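Local atomic coordinates of vacuolar aminopeptidase 1 (Saccharomyces cerevisiae, PDB entry 5JGF), a protein that removes amino acids, preferably neutral or hydrophobic ones, from the N-terminus of peptides as a zinc-dependent, dodecameric vacuolar enzyme of the M18 family. Residues G86-H91 with N457-H462; D263-F268 with A343-L348; I339-D344 with I428-A433; G368-L373 with K399-Q404; A380-G385 with G424-D429. One frame throughout, in Å; residues are numbered along the deposited sequence.

Contact 1: residues G86-H91 with N457-H462. With ZN (zinc ion), chain K.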
# COMPACT_ATOMS: atom_id res chain seq x y z
N GLY D 86 -5.59 -37.06 -46.57
CA GLY D 86 -6.70 -36.41 -45.89
C GLY D 86 -6.54 -36.81 -44.43
O GLY D 86 -6.73 -37.97 -44.08
N VAL D 87 -6.21 -35.84 -43.59
CA VAL D 87 -5.95 -36.12 -42.18
C VAL D 87 -6.82 -35.43 -41.13
O VAL D 87 -7.21 -34.27 -41.30
CB VAL D 87 -4.49 -35.71 -41.81
CG1 VAL D 87 -4.20 -36.08 -40.36
CG2 VAL D 87 -3.50 -36.36 -42.76
N ILE D 88 -7.12 -36.15 -40.06
CA ILE D 88 -7.82 -35.56 -38.93
C ILE D 88 -6.94 -35.91 -37.73
O ILE D 88 -6.69 -37.09 -37.45
CB ILE D 88 -9.23 -36.14 -38.67
CG1 ILE D 88 -10.17 -35.79 -39.82
CG2 ILE D 88 -9.79 -35.52 -37.37
CD1 ILE D 88 -11.61 -36.23 -39.58
N GLY D 89 -6.44 -34.89 -37.05
CA GLY D 89 -5.61 -35.12 -35.89
C GLY D 89 -6.28 -34.61 -34.63
O GLY D 89 -6.74 -33.47 -34.60
N SER D 90 -6.34 -35.44 -33.60
CA SER D 90 -6.96 -35.06 -32.33
C SER D 90 -6.15 -35.63 -31.18
O SER D 90 -5.24 -36.44 -31.39
CB SER D 90 -8.39 -35.61 -32.26
OG SER D 90 -9.20 -35.10 -33.30
N HIS D 91 -6.45 -35.21 -29.95
CA HIS D 91 -5.72 -35.76 -28.82
C HIS D 91 -6.62 -36.56 -27.90
O HIS D 91 -7.79 -36.21 -27.69
CB HIS D 91 -4.94 -34.65 -28.07
CG HIS D 91 -5.80 -33.67 -27.33
ND1 HIS D 91 -6.17 -33.84 -26.02
CD2 HIS D 91 -6.27 -32.45 -27.69
CE1 HIS D 91 -6.82 -32.77 -25.59
NE2 HIS D 91 -6.90 -31.91 -26.60
N ASN D 457 -17.33 -37.12 -41.65
CA ASN D 457 -17.62 -38.13 -42.65
C ASN D 457 -17.61 -37.43 -44.00
O ASN D 457 -17.03 -37.92 -44.97
CB ASN D 457 -19.00 -38.75 -42.40
CG ASN D 457 -19.29 -39.94 -43.31
OD1 ASN D 457 -20.42 -40.15 -43.73
ND2 ASN D 457 -18.26 -40.73 -43.60
N GLY D 458 -18.24 -36.26 -44.05
CA GLY D 458 -18.28 -35.48 -45.27
C GLY D 458 -16.89 -35.06 -45.71
O GLY D 458 -16.61 -34.96 -46.91
N PHE D 459 -16.01 -34.82 -44.74
CA PHE D 459 -14.63 -34.44 -45.05
C PHE D 459 -13.91 -35.55 -45.80
O PHE D 459 -13.30 -35.31 -46.84
CB PHE D 459 -13.86 -34.13 -43.76
CG PHE D 459 -12.37 -34.03 -43.95
CD1 PHE D 459 -11.81 -32.93 -44.59
CD2 PHE D 459 -11.53 -35.05 -43.52
CE1 PHE D 459 -10.43 -32.85 -44.79
CE2 PHE D 459 -10.15 -34.98 -43.71
CZ PHE D 459 -9.60 -33.88 -44.35
N PHE D 460 -13.96 -36.77 -45.27
CA PHE D 460 -13.27 -37.88 -45.92
C PHE D 460 -13.84 -38.16 -47.31
O PHE D 460 -13.10 -38.47 -48.24
CB PHE D 460 -13.35 -39.14 -45.05
CG PHE D 460 -12.45 -39.11 -43.85
CD1 PHE D 460 -11.09 -38.86 -44.00
CD2 PHE D 460 -12.95 -39.33 -42.57
CE1 PHE D 460 -10.24 -38.84 -42.90
CE2 PHE D 460 -12.11 -39.31 -41.46
CZ PHE D 460 -10.75 -39.06 -41.63
N LYS D 461 -15.15 -38.03 -47.45
CA LYS D 461 -15.79 -38.27 -48.74
C LYS D 461 -15.48 -37.22 -49.80
O LYS D 461 -15.20 -37.57 -50.95
CB LYS D 461 -17.31 -38.34 -48.57
CG LYS D 461 -17.84 -39.58 -47.90
CD LYS D 461 -19.35 -39.47 -47.76
CE LYS D 461 -19.96 -40.73 -47.19
NZ LYS D 461 -21.43 -40.57 -46.95
N HIS D 462 -15.51 -35.95 -49.42
CA HIS D 462 -15.34 -34.88 -50.39
C HIS D 462 -14.16 -33.91 -50.33
O HIS D 462 -14.06 -33.03 -51.19
CB HIS D 462 -16.63 -34.06 -50.43
CG HIS D 462 -17.87 -34.89 -50.48
ND1 HIS D 462 -18.85 -34.82 -49.51
CD2 HIS D 462 -18.30 -35.82 -51.37
CE1 HIS D 462 -19.83 -35.67 -49.81
NE2 HIS D 462 -19.51 -36.28 -50.93
ZN ZN K . -7.95 -30.05 -26.41
O HOH W 1 -9.17 -27.96 -26.47
O HOH W 2 -6.58 -29.18 -25.16

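Contact 2: residues D263-F268 with A343-L348. With ZN (zinc ion), chain K.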
# COMPACT_ATOMS: atom_id res chain seq x y z
N ASP D 263 -10.05 -34.05 -25.28
CA ASP D 263 -10.58 -33.89 -26.64
C ASP D 263 -11.14 -35.24 -27.15
O ASP D 263 -11.10 -35.54 -28.34
CB ASP D 263 -9.43 -33.39 -27.54
CG ASP D 263 -9.85 -33.10 -28.98
OD1 ASP D 263 -11.00 -32.66 -29.20
OD2 ASP D 263 -9.03 -33.28 -29.91
N ARG D 264 -11.67 -36.05 -26.24
CA ARG D 264 -12.22 -37.35 -26.64
C ARG D 264 -13.52 -37.16 -27.41
O ARG D 264 -13.98 -38.07 -28.10
CB ARG D 264 -12.40 -38.22 -25.39
CG ARG D 264 -11.05 -38.65 -24.83
CD ARG D 264 -11.07 -39.18 -23.40
NE ARG D 264 -9.69 -39.38 -22.97
CZ ARG D 264 -9.32 -39.85 -21.78
NH1 ARG D 264 -10.23 -40.19 -20.89
NH2 ARG D 264 -8.03 -39.98 -21.49
N LEU D 265 -14.10 -35.97 -27.31
CA LEU D 265 -15.33 -35.66 -28.04
C LEU D 265 -15.00 -35.66 -29.55
O LEU D 265 -15.67 -36.32 -30.35
CB LEU D 265 -15.88 -34.29 -27.61
CG LEU D 265 -17.09 -33.71 -28.33
CD1 LEU D 265 -18.24 -34.71 -28.36
CD2 LEU D 265 -17.51 -32.42 -27.62
N CYS D 266 -13.97 -34.91 -29.93
CA CYS D 266 -13.56 -34.86 -31.33
C CYS D 266 -12.91 -36.18 -31.75
O CYS D 266 -13.09 -36.63 -32.88
CB CYS D 266 -12.56 -33.72 -31.57
SG CYS D 266 -13.30 -32.09 -31.66
N SER D 267 -12.14 -36.78 -30.85
CA SER D 267 -11.49 -38.05 -31.17
C SER D 267 -12.51 -39.12 -31.52
O SER D 267 -12.37 -39.81 -32.53
CB SER D 267 -10.63 -38.52 -29.99
OG SER D 267 -9.50 -37.67 -29.83
N PHE D 268 -13.55 -39.23 -30.70
CA PHE D 268 -14.62 -40.21 -30.93
C PHE D 268 -15.35 -39.91 -32.24
O PHE D 268 -15.54 -40.80 -33.08
CB PHE D 268 -15.62 -40.18 -29.77
CG PHE D 268 -16.74 -41.17 -29.90
CD1 PHE D 268 -16.58 -42.48 -29.47
CD2 PHE D 268 -17.97 -40.78 -30.43
CE1 PHE D 268 -17.64 -43.40 -29.57
CE2 PHE D 268 -19.03 -41.69 -30.54
CZ PHE D 268 -18.86 -43.00 -30.10
N ALA D 343 -8.50 -31.34 -35.17
CA ALA D 343 -9.77 -31.32 -34.47
C ALA D 343 -9.62 -31.33 -32.95
O ALA D 343 -9.30 -32.36 -32.36
CB ALA D 343 -10.63 -32.51 -34.91
N ASP D 344 -9.84 -30.17 -32.35
CA ASP D 344 -9.76 -30.03 -30.90
C ASP D 344 -10.95 -29.16 -30.49
O ASP D 344 -11.26 -28.17 -31.15
CB ASP D 344 -8.44 -29.35 -30.50
CG ASP D 344 -8.11 -29.56 -29.03
OD1 ASP D 344 -8.96 -30.10 -28.30
OD2 ASP D 344 -6.99 -29.18 -28.61
N VAL D 345 -11.62 -29.56 -29.42
CA VAL D 345 -12.78 -28.82 -28.95
C VAL D 345 -12.46 -27.34 -28.72
O VAL D 345 -11.35 -26.99 -28.33
CB VAL D 345 -13.31 -29.41 -27.63
CG1 VAL D 345 -13.86 -30.81 -27.88
CG2 VAL D 345 -12.20 -29.46 -26.58
N ASN D 346 -13.43 -26.48 -29.01
CA ASN D 346 -13.26 -25.06 -28.77
C ASN D 346 -14.37 -24.62 -27.82
O ASN D 346 -15.10 -25.46 -27.29
CB ASN D 346 -13.26 -24.25 -30.07
CG ASN D 346 -14.15 -24.84 -31.14
OD1 ASN D 346 -15.27 -25.26 -30.86
ND2 ASN D 346 -13.67 -24.85 -32.38
N HIS D 347 -14.51 -23.32 -27.61
CA HIS D 347 -15.46 -22.82 -26.62
C HIS D 347 -16.86 -22.41 -27.03
O HIS D 347 -17.04 -21.50 -27.83
CB HIS D 347 -14.82 -21.65 -25.87
CG HIS D 347 -13.46 -21.95 -25.33
ND1 HIS D 347 -13.26 -22.74 -24.22
CD2 HIS D 347 -12.23 -21.57 -25.76
CE1 HIS D 347 -11.96 -22.83 -23.98
NE2 HIS D 347 -11.32 -22.13 -24.90
N LEU D 348 -17.86 -23.07 -26.44
CA LEU D 348 -19.24 -22.70 -26.67
C LEU D 348 -19.47 -21.39 -25.92
O LEU D 348 -18.86 -21.16 -24.87
CB LEU D 348 -20.20 -23.74 -26.08
CG LEU D 348 -20.64 -24.93 -26.92
CD1 LEU D 348 -21.52 -25.84 -26.07
CD2 LEU D 348 -21.41 -24.44 -28.15
ZN ZN K . -7.95 -30.05 -26.41
O HOH W 1 -9.17 -27.96 -26.47
O HOH W 2 -6.58 -29.18 -25.16

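Contact 3: residues I339-D344 with I428-A433. With ZN (zinc ion), chain K.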
# COMPACT_ATOMS: atom_id res chain seq x y z
N ILE D 339 -4.47 -32.06 -46.73
CA ILE D 339 -5.28 -31.19 -45.88
C ILE D 339 -5.37 -31.86 -44.52
O ILE D 339 -5.77 -33.02 -44.40
CB ILE D 339 -6.72 -31.01 -46.43
CG1 ILE D 339 -6.72 -30.08 -47.65
CG2 ILE D 339 -7.62 -30.43 -45.33
CD1 ILE D 339 -6.25 -28.66 -47.36
N ILE D 340 -4.95 -31.14 -43.48
CA ILE D 340 -5.01 -31.68 -42.13
C ILE D 340 -6.05 -30.93 -41.33
O ILE D 340 -6.05 -29.70 -41.29
CB ILE D 340 -3.65 -31.53 -41.39
CG1 ILE D 340 -2.55 -32.29 -42.13
CG2 ILE D 340 -3.79 -32.05 -39.96
CD1 ILE D 340 -1.16 -32.14 -41.49
N LEU D 341 -6.98 -31.66 -40.73
CA LEU D 341 -7.97 -31.03 -39.88
C LEU D 341 -7.48 -31.29 -38.47
O LEU D 341 -7.42 -32.44 -38.04
CB LEU D 341 -9.37 -31.64 -40.04
CG LEU D 341 -10.12 -31.53 -41.38
CD1 LEU D 341 -11.57 -31.95 -41.17
CD2 LEU D 341 -10.05 -30.10 -41.90
N SER D 342 -7.07 -30.24 -37.77
CA SER D 342 -6.63 -30.37 -36.39
C SER D 342 -7.93 -30.22 -35.61
O SER D 342 -8.42 -29.10 -35.43
CB SER D 342 -5.66 -29.24 -36.03
OG SER D 342 -5.36 -29.27 -34.65
N ALA D 343 -8.50 -31.34 -35.17
CA ALA D 343 -9.77 -31.32 -34.47
C ALA D 343 -9.62 -31.33 -32.95
O ALA D 343 -9.30 -32.36 -32.36
CB ALA D 343 -10.63 -32.51 -34.91
N ASP D 344 -9.84 -30.17 -32.35
CA ASP D 344 -9.76 -30.03 -30.90
C ASP D 344 -10.95 -29.16 -30.49
O ASP D 344 -11.26 -28.17 -31.15
CB ASP D 344 -8.44 -29.35 -30.50
CG ASP D 344 -8.11 -29.56 -29.03
OD1 ASP D 344 -8.96 -30.10 -28.30
OD2 ASP D 344 -6.99 -29.18 -28.61
N ILE D 428 -6.12 -26.98 -40.79
CA ILE D 428 -7.27 -26.22 -40.34
C ILE D 428 -7.67 -26.62 -38.92
O ILE D 428 -7.98 -27.79 -38.67
CB ILE D 428 -8.47 -26.46 -41.28
CG1 ILE D 428 -8.05 -26.17 -42.72
CG2 ILE D 428 -9.65 -25.58 -40.87
CD1 ILE D 428 -8.81 -26.95 -43.76
N ASP D 429 -7.64 -25.67 -38.00
CA ASP D 429 -8.03 -25.94 -36.63
C ASP D 429 -9.52 -25.72 -36.49
O ASP D 429 -10.04 -24.66 -36.84
CB ASP D 429 -7.26 -25.04 -35.66
CG ASP D 429 -5.92 -25.62 -35.24
OD1 ASP D 429 -5.91 -26.59 -34.45
OD2 ASP D 429 -4.88 -25.12 -35.71
N LEU D 430 -10.22 -26.73 -35.99
CA LEU D 430 -11.66 -26.66 -35.79
C LEU D 430 -12.03 -27.74 -34.79
O LEU D 430 -11.17 -28.48 -34.32
CB LEU D 430 -12.39 -26.90 -37.12
CG LEU D 430 -11.97 -28.09 -37.99
CD1 LEU D 430 -12.26 -29.41 -37.29
CD2 LEU D 430 -12.72 -28.02 -39.33
N GLY D 431 -13.31 -27.82 -34.45
CA GLY D 431 -13.71 -28.83 -33.50
C GLY D 431 -15.14 -28.65 -33.04
O GLY D 431 -15.83 -27.74 -33.49
N ILE D 432 -15.57 -29.55 -32.17
CA ILE D 432 -16.91 -29.49 -31.62
C ILE D 432 -16.77 -28.61 -30.38
O ILE D 432 -15.93 -28.88 -29.53
CB ILE D 432 -17.40 -30.90 -31.22
CG1 ILE D 432 -17.42 -31.80 -32.46
CG2 ILE D 432 -18.79 -30.82 -30.59
CD1 ILE D 432 -17.72 -33.27 -32.17
N ALA D 433 -17.58 -27.56 -30.30
CA ALA D 433 -17.52 -26.64 -29.18
C ALA D 433 -18.15 -27.22 -27.92
O ALA D 433 -19.09 -28.01 -27.99
CB ALA D 433 -18.20 -25.32 -29.55
ZN ZN K . -7.95 -30.05 -26.41
O HOH W 3 -8.07 -27.44 -33.20
O HOH W 1 -9.17 -27.96 -26.47
O HOH W 2 -6.58 -29.18 -25.16

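Contact 4: residues G368-L373 with K399-Q404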
# COMPACT_ATOMS: atom_id res chain seq x y z
N GLY D 368 -23.33 -27.14 -35.47
CA GLY D 368 -22.33 -27.77 -36.31
C GLY D 368 -20.91 -27.53 -35.84
O GLY D 368 -20.69 -26.93 -34.79
N ILE D 369 -19.96 -27.99 -36.64
CA ILE D 369 -18.54 -27.84 -36.33
C ILE D 369 -18.17 -26.37 -36.18
O ILE D 369 -18.79 -25.50 -36.80
CB ILE D 369 -17.68 -28.49 -37.45
CG1 ILE D 369 -16.31 -28.89 -36.89
CG2 ILE D 369 -17.53 -27.53 -38.63
CD1 ILE D 369 -16.35 -30.10 -35.97
N THR D 370 -17.16 -26.09 -35.36
CA THR D 370 -16.72 -24.73 -35.15
C THR D 370 -15.29 -24.54 -35.62
O THR D 370 -14.39 -25.27 -35.22
CB THR D 370 -16.81 -24.34 -33.65
OG1 THR D 370 -18.18 -24.39 -33.24
CG2 THR D 370 -16.28 -22.92 -33.43
N LEU D 371 -15.10 -23.55 -36.48
CA LEU D 371 -13.79 -23.24 -37.02
C LEU D 371 -13.06 -22.38 -35.98
O LEU D 371 -13.63 -21.43 -35.44
CB LEU D 371 -13.96 -22.47 -38.33
CG LEU D 371 -12.98 -22.69 -39.48
CD1 LEU D 371 -12.74 -24.18 -39.71
CD2 LEU D 371 -13.57 -22.05 -40.73
N SER D 372 -11.81 -22.74 -35.68
CA SER D 372 -11.01 -22.00 -34.70
C SER D 372 -10.10 -21.06 -35.47
O SER D 372 -9.24 -21.50 -36.24
CB SER D 372 -10.19 -22.95 -33.84
OG SER D 372 -11.02 -23.78 -33.05
N LEU D 373 -10.28 -19.76 -35.25
CA LEU D 373 -9.50 -18.75 -35.94
C LEU D 373 -8.69 -17.89 -35.00
O LEU D 373 -9.17 -17.49 -33.94
CB LEU D 373 -10.45 -17.86 -36.75
CG LEU D 373 -11.36 -18.58 -37.75
CD1 LEU D 373 -12.78 -18.07 -37.61
CD2 LEU D 373 -10.84 -18.36 -39.16
N LYS D 399 -23.32 -27.09 -41.25
CA LYS D 399 -23.24 -25.69 -40.85
C LYS D 399 -21.88 -25.49 -40.19
O LYS D 399 -21.37 -26.39 -39.51
CB LYS D 399 -24.37 -25.36 -39.88
CG LYS D 399 -25.78 -25.46 -40.49
CD LYS D 399 -25.99 -24.40 -41.56
CE LYS D 399 -27.48 -24.14 -41.85
NZ LYS D 399 -28.08 -25.09 -42.84
N VAL D 400 -21.28 -24.32 -40.40
CA VAL D 400 -19.97 -24.00 -39.83
C VAL D 400 -20.06 -22.78 -38.93
O VAL D 400 -20.64 -21.76 -39.31
CB VAL D 400 -18.94 -23.72 -40.95
CG1 VAL D 400 -17.60 -23.31 -40.35
CG2 VAL D 400 -18.77 -24.96 -41.81
N GLN D 401 -19.51 -22.88 -37.72
CA GLN D 401 -19.52 -21.76 -36.78
C GLN D 401 -18.10 -21.23 -36.62
O GLN D 401 -17.15 -21.85 -37.10
CB GLN D 401 -20.06 -22.21 -35.43
CG GLN D 401 -21.36 -22.99 -35.50
CD GLN D 401 -21.99 -23.15 -34.14
OE1 GLN D 401 -22.63 -22.23 -33.63
NE2 GLN D 401 -21.82 -24.32 -33.54
N TYR D 402 -17.97 -20.10 -35.95
CA TYR D 402 -16.67 -19.48 -35.74
C TYR D 402 -16.33 -19.25 -34.28
O TYR D 402 -17.21 -18.99 -33.46
CB TYR D 402 -16.61 -18.08 -36.37
CG TYR D 402 -16.54 -17.97 -37.87
CD1 TYR D 402 -16.35 -19.08 -38.69
CD2 TYR D 402 -16.63 -16.72 -38.48
CE1 TYR D 402 -16.25 -18.94 -40.08
CE2 TYR D 402 -16.52 -16.56 -39.84
CZ TYR D 402 -16.33 -17.67 -40.64
OH TYR D 402 -16.22 -17.49 -42.00
N PHE D 403 -15.04 -19.35 -33.97
CA PHE D 403 -14.55 -19.00 -32.64
C PHE D 403 -13.20 -18.33 -32.78
O PHE D 403 -12.27 -18.86 -33.40
CB PHE D 403 -14.40 -20.19 -31.69
CG PHE D 403 -13.83 -19.78 -30.35
CD1 PHE D 403 -12.45 -19.78 -30.13
CD2 PHE D 403 -14.66 -19.25 -29.36
CE1 PHE D 403 -11.91 -19.25 -28.95
CE2 PHE D 403 -14.13 -18.71 -28.18
CZ PHE D 403 -12.75 -18.71 -27.98
N GLN D 404 -13.11 -17.13 -32.21
CA GLN D 404 -11.88 -16.34 -32.18
C GLN D 404 -11.97 -15.54 -30.88
O GLN D 404 -13.06 -15.18 -30.46
CB GLN D 404 -11.76 -15.39 -33.38
CG GLN D 404 -10.47 -14.56 -33.36
CD GLN D 404 -10.14 -13.91 -34.70
OE1 GLN D 404 -10.25 -14.54 -35.75
NE2 GLN D 404 -9.72 -12.65 -34.66
O HOH W 4 -20.71 -29.14 -39.07

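Contact 5: residues A380-G385 with G424-D429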
# COMPACT_ATOMS: atom_id res chain seq x y z
N ALA D 380 -3.70 -22.82 -36.73
CA ALA D 380 -3.06 -22.87 -38.05
C ALA D 380 -4.01 -22.47 -39.19
O ALA D 380 -3.58 -22.30 -40.33
CB ALA D 380 -2.51 -24.26 -38.30
N THR D 381 -5.29 -22.33 -38.86
CA THR D 381 -6.32 -21.97 -39.82
C THR D 381 -5.95 -20.74 -40.66
O THR D 381 -5.54 -19.71 -40.13
CB THR D 381 -7.66 -21.69 -39.10
OG1 THR D 381 -8.00 -22.83 -38.29
CG2 THR D 381 -8.78 -21.43 -40.10
N ASP D 382 -6.10 -20.86 -41.98
CA ASP D 382 -5.80 -19.75 -42.89
C ASP D 382 -6.99 -19.48 -43.80
O ASP D 382 -8.00 -20.18 -43.75
CB ASP D 382 -4.53 -20.04 -43.72
CG ASP D 382 -4.67 -21.26 -44.61
OD1 ASP D 382 -5.79 -21.77 -44.78
OD2 ASP D 382 -3.63 -21.70 -45.16
N VAL D 383 -6.87 -18.46 -44.65
CA VAL D 383 -7.97 -18.07 -45.54
C VAL D 383 -8.41 -19.16 -46.51
O VAL D 383 -9.60 -19.34 -46.74
CB VAL D 383 -7.62 -16.76 -46.31
CG1 VAL D 383 -6.52 -17.02 -47.33
CG2 VAL D 383 -8.88 -16.21 -46.97
N VAL D 384 -7.45 -19.89 -47.09
CA VAL D 384 -7.80 -20.96 -48.02
C VAL D 384 -8.47 -22.11 -47.27
O VAL D 384 -9.46 -22.67 -47.73
CB VAL D 384 -6.56 -21.49 -48.76
CG1 VAL D 384 -6.91 -22.73 -49.57
CG2 VAL D 384 -6.01 -20.41 -49.67
N GLY D 385 -7.94 -22.44 -46.10
CA GLY D 385 -8.51 -23.52 -45.31
C GLY D 385 -9.92 -23.19 -44.85
O GLY D 385 -10.78 -24.06 -44.78
N GLY D 424 4.19 -29.30 -43.43
CA GLY D 424 4.22 -28.30 -44.47
C GLY D 424 2.87 -28.27 -45.17
O GLY D 424 2.68 -27.55 -46.15
N ALA D 425 1.93 -29.06 -44.65
CA ALA D 425 0.59 -29.15 -45.22
C ALA D 425 -0.38 -28.14 -44.63
O ALA D 425 -0.32 -27.82 -43.45
CB ALA D 425 0.03 -30.56 -45.02
N ARG D 426 -1.28 -27.63 -45.47
CA ARG D 426 -2.29 -26.69 -45.01
C ARG D 426 -3.09 -27.39 -43.92
O ARG D 426 -3.60 -28.50 -44.11
CB ARG D 426 -3.20 -26.28 -46.18
CG ARG D 426 -4.38 -25.42 -45.78
CD ARG D 426 -4.92 -24.65 -46.97
NE ARG D 426 -4.13 -23.45 -47.26
CZ ARG D 426 -3.58 -23.18 -48.44
NH1 ARG D 426 -2.89 -22.06 -48.61
NH2 ARG D 426 -3.69 -24.04 -49.45
N THR D 427 -3.18 -26.74 -42.77
CA THR D 427 -3.87 -27.31 -41.61
C THR D 427 -4.98 -26.38 -41.14
O THR D 427 -4.81 -25.17 -41.08
CB THR D 427 -2.86 -27.54 -40.48
OG1 THR D 427 -1.84 -28.44 -40.93
CG2 THR D 427 -3.54 -28.10 -39.24
N ILE D 428 -6.12 -26.98 -40.79
CA ILE D 428 -7.27 -26.22 -40.34
C ILE D 428 -7.67 -26.62 -38.92
O ILE D 428 -7.98 -27.79 -38.67
CB ILE D 428 -8.47 -26.46 -41.28
CG1 ILE D 428 -8.05 -26.17 -42.72
CG2 ILE D 428 -9.65 -25.58 -40.87
CD1 ILE D 428 -8.81 -26.95 -43.76
N ASP D 429 -7.64 -25.67 -38.00
CA ASP D 429 -8.03 -25.94 -36.63
C ASP D 429 -9.52 -25.72 -36.49
O ASP D 429 -10.04 -24.66 -36.84
CB ASP D 429 -7.26 -25.04 -35.66
CG ASP D 429 -5.92 -25.62 -35.24
OD1 ASP D 429 -5.91 -26.59 -34.45
OD2 ASP D 429 -4.88 -25.12 -35.71
O HOH W 5 -2.12 -24.09 -42.23
O HOH W 6 -6.20 -23.58 -42.89

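Contact 1: residues G86-H91 with N457-H462
Strand 86-91 and helix 457-462 run nearly antiparallel at 158°, with Gly86 nearest Phe460 and the short axes 9.1 Å apart. Ile88 meets both phenylalanines. Its CD1 reaches CZ of Phe460 at 3.6 Å, and its CG1 lies 4.0 Å from CE2 of Phe459. The side chains of Ile88 and Phe459 run antiparallel past one another. CG of Phe459 is anti to the backbone N (chi1 167°), which sends the ring toward the strand, and CE2 comes 3.9 Å from Val87 O. Gly86 O sits at the edge of the Phe460 ring, 3.8 Å from CE1. CD2 of Phe459 covers one face of the Phe460 ring, offset toward the rim. Trp463 stacks on Phe459 within the helix. An alanine in place of Phe459 would probably open a gap between helix and strand, leaving Ile88 CG1 and one Phe460 face less covered. The helix thus holds the strand by buried apolar packing. The zinc ligand His91 stands at the strand's other end and takes no part in it.

Contact 2: residues D263-F268 with A343-L348
Asp263 meets three consecutive residues of segment 343-348. It follows a cis peptide bond, and its CG is anti to the backbone N (chi1 -177°). OD1 accepts the N-H of Val345 at 3.2 Å, with the donor 57° above the carboxylate plane. OD2 accepts the backbone N of His91, and Ala343 O lies 2.6 Å from OD2. CG of Asp263 is 3.2 Å from OD1 of Asp344, with the two carboxylate planes 43° apart. Asp344 binds the zinc ion through both oxygens, OD1 being the nearer at 2.1 Å. His91 and Asp262 share this metal with it. Asp263 thus lies in the second shell and holds the backbone just after Asp344. Water 1, which also binds the zinc, donates to Val345 O. Further on, Leu265 crosses Val345 at about a right angle, CD2 to CG1 4.0 Å. Cys266 closes the contact: its CB is 4.0 Å from CB of Ala343, and its SG is 3.8 Å from Val345 N. Later in the second segment, His347 meets His169 and Phe170 of a second subunit; it probably binds substrate, as in related enzymes. Helix 261-278 is flanked here by helix 7-21, which packs on Leu265 and Phe268, by strand 86-91 at Ser90, and by Ile432 of strand 426-434.

Contact 3: residues I339-D344 with I428-A433
Leu341 and Ile428 project together from neighbouring strands, flank to flank, with CD2 of Leu341 3.9 Å from CD1 of Ile428. Ile339 crosses the same isoleucine at a slant, its CG2 4.0 Å from CD1. Leu430 extends this apolar face, CD2 to CD2 of Leu341 4.2 Å, and Phe459 of helix 448-468 packs on Ile339 and Leu341. These are adjacent parallel strands inside the mixed sheet, joined by backbone bonds such as Ile428 N to Ile340 O at 2.8 Å. Asp344, a zinc ligand, follows Ala343, where the strand is interrupted. Its N bonds Leu430 O, and its O lies 3.5 Å from CA of Gly431, where a side chain would clash. On the opposite face Ser342 OG, anti to the backbone N (chi1 173°) and so beside Asp429, donates to OD1 of Asp429 at 2.7 Å, from 42° above the carboxylate plane. Thr414 OG1 also bonds this oxygen. An alanine in place of Asp429 would probably leave Ser342 OG and the backbone N of Ala380 without their acceptors.

Contact 4: residues G368-L373 with K399-Q404
Strands 369-372 and 400-403 are the two strands of a beta-alpha-beta unit whose helix is 383-396, and Thr370 pairs with Gln401 midway. The backbones bond in parallel, for example Gln401 N to Ile369 O at 2.9 Å and Leu371 N to Gln401 O at 2.7 Å. Gln401 has CG beside the backbone N (chi1 -49°), and from there its extended chain carries NE2 to donate to Gly368 O at 3.1 Å and 163°, while OE1 takes the N-H of Val364. A side chain at Gly368 would run into Lys399 O. Water 4 links Ile369 N to Lys399 O. Leu373 CD1 lies over one face of the Tyr402 ring, 4.0 Å from the centroid, in a CH-pi contact. Leu371 runs alongside Tyr402, CD2 to CE1 4.2 Å. Tyr402 OH bonds Glu390 of the helix. On the opposite face Thr370 CG2 touches Phe403 CB at 3.7 Å. This is the parallel pairing of a beta-alpha-beta crossover, placing 400-403 at one edge of the chain's mixed sheet.

Contact 5: residues A380-G385 with G424-D429
Asp382 and Arg426 form a salt bridge that joins the start of helix 383-396 to the early part of strand 426-434. OD2 of Asp382 uses its syn lone pair to accept NE of Arg426 at 2.8 Å, almost straight at 174°. OD2 lies within 5° of the guanidinium plane. The arginine chain bends at chi3 (-81°), which swings NE to the aspartate. Val384 covers one face of the guanidinium, CB 3.4 Å from CZ and over its centre. NH1 goes on to bond Asn66 OD1 of a neighbouring subunit. Asp382 is also the N-cap of the helix: OD1 accepts Gly385 N at 2.6 Å. The carboxylate therefore serves both an arginine and the helix start, and both would probably favour its negative charge. Gly385 CA lies 3.7 Å from CG1 of Ile428, and a side chain there would clash with that atom. Before the helix, the loop residues Ala380 and Thr381 bond to Asp429. Ala380 N donates to the anti lone pair of OD2 of Asp429 at 2.8 Å. Thr381 OG1 accepts Asp429 N at 2.9 Å and also bonds Ser372 O of strand 369-372, so one hydroxyl ties the loop to two strands of the sheet. Water 6 accepts from Asp382 N and donates to Thr427 O, and water 5 accepts from Thr427 N and lies within bonding reach of Ala380 O.

Overall arrangement
All five contacts reach the same mixed sheet. Strands 86-91, 339-347, 426-434, 369-372 and 400-403 stand in that order across it. Along the chain, contact 1 encloses the other four, contact 4 is nested inside contact 3, and contacts 4 and 5 cross. Contacts 2 and 3 are closest, their centres 8 Å apart, and share Ala343 and Asp344. Contacts 3 and 5 share Ile428 and Asp429. Contacts 2 and 5 lie farthest apart, at 18 Å. Contacts 1, 2 and 3 hold ligands of one zinc ion, so the strands that pack there also carry the metal. Contacts 4 and 5 touch one neighbouring subunit, and contacts 2 and 4 touch another, so these parts help form the dodecamer.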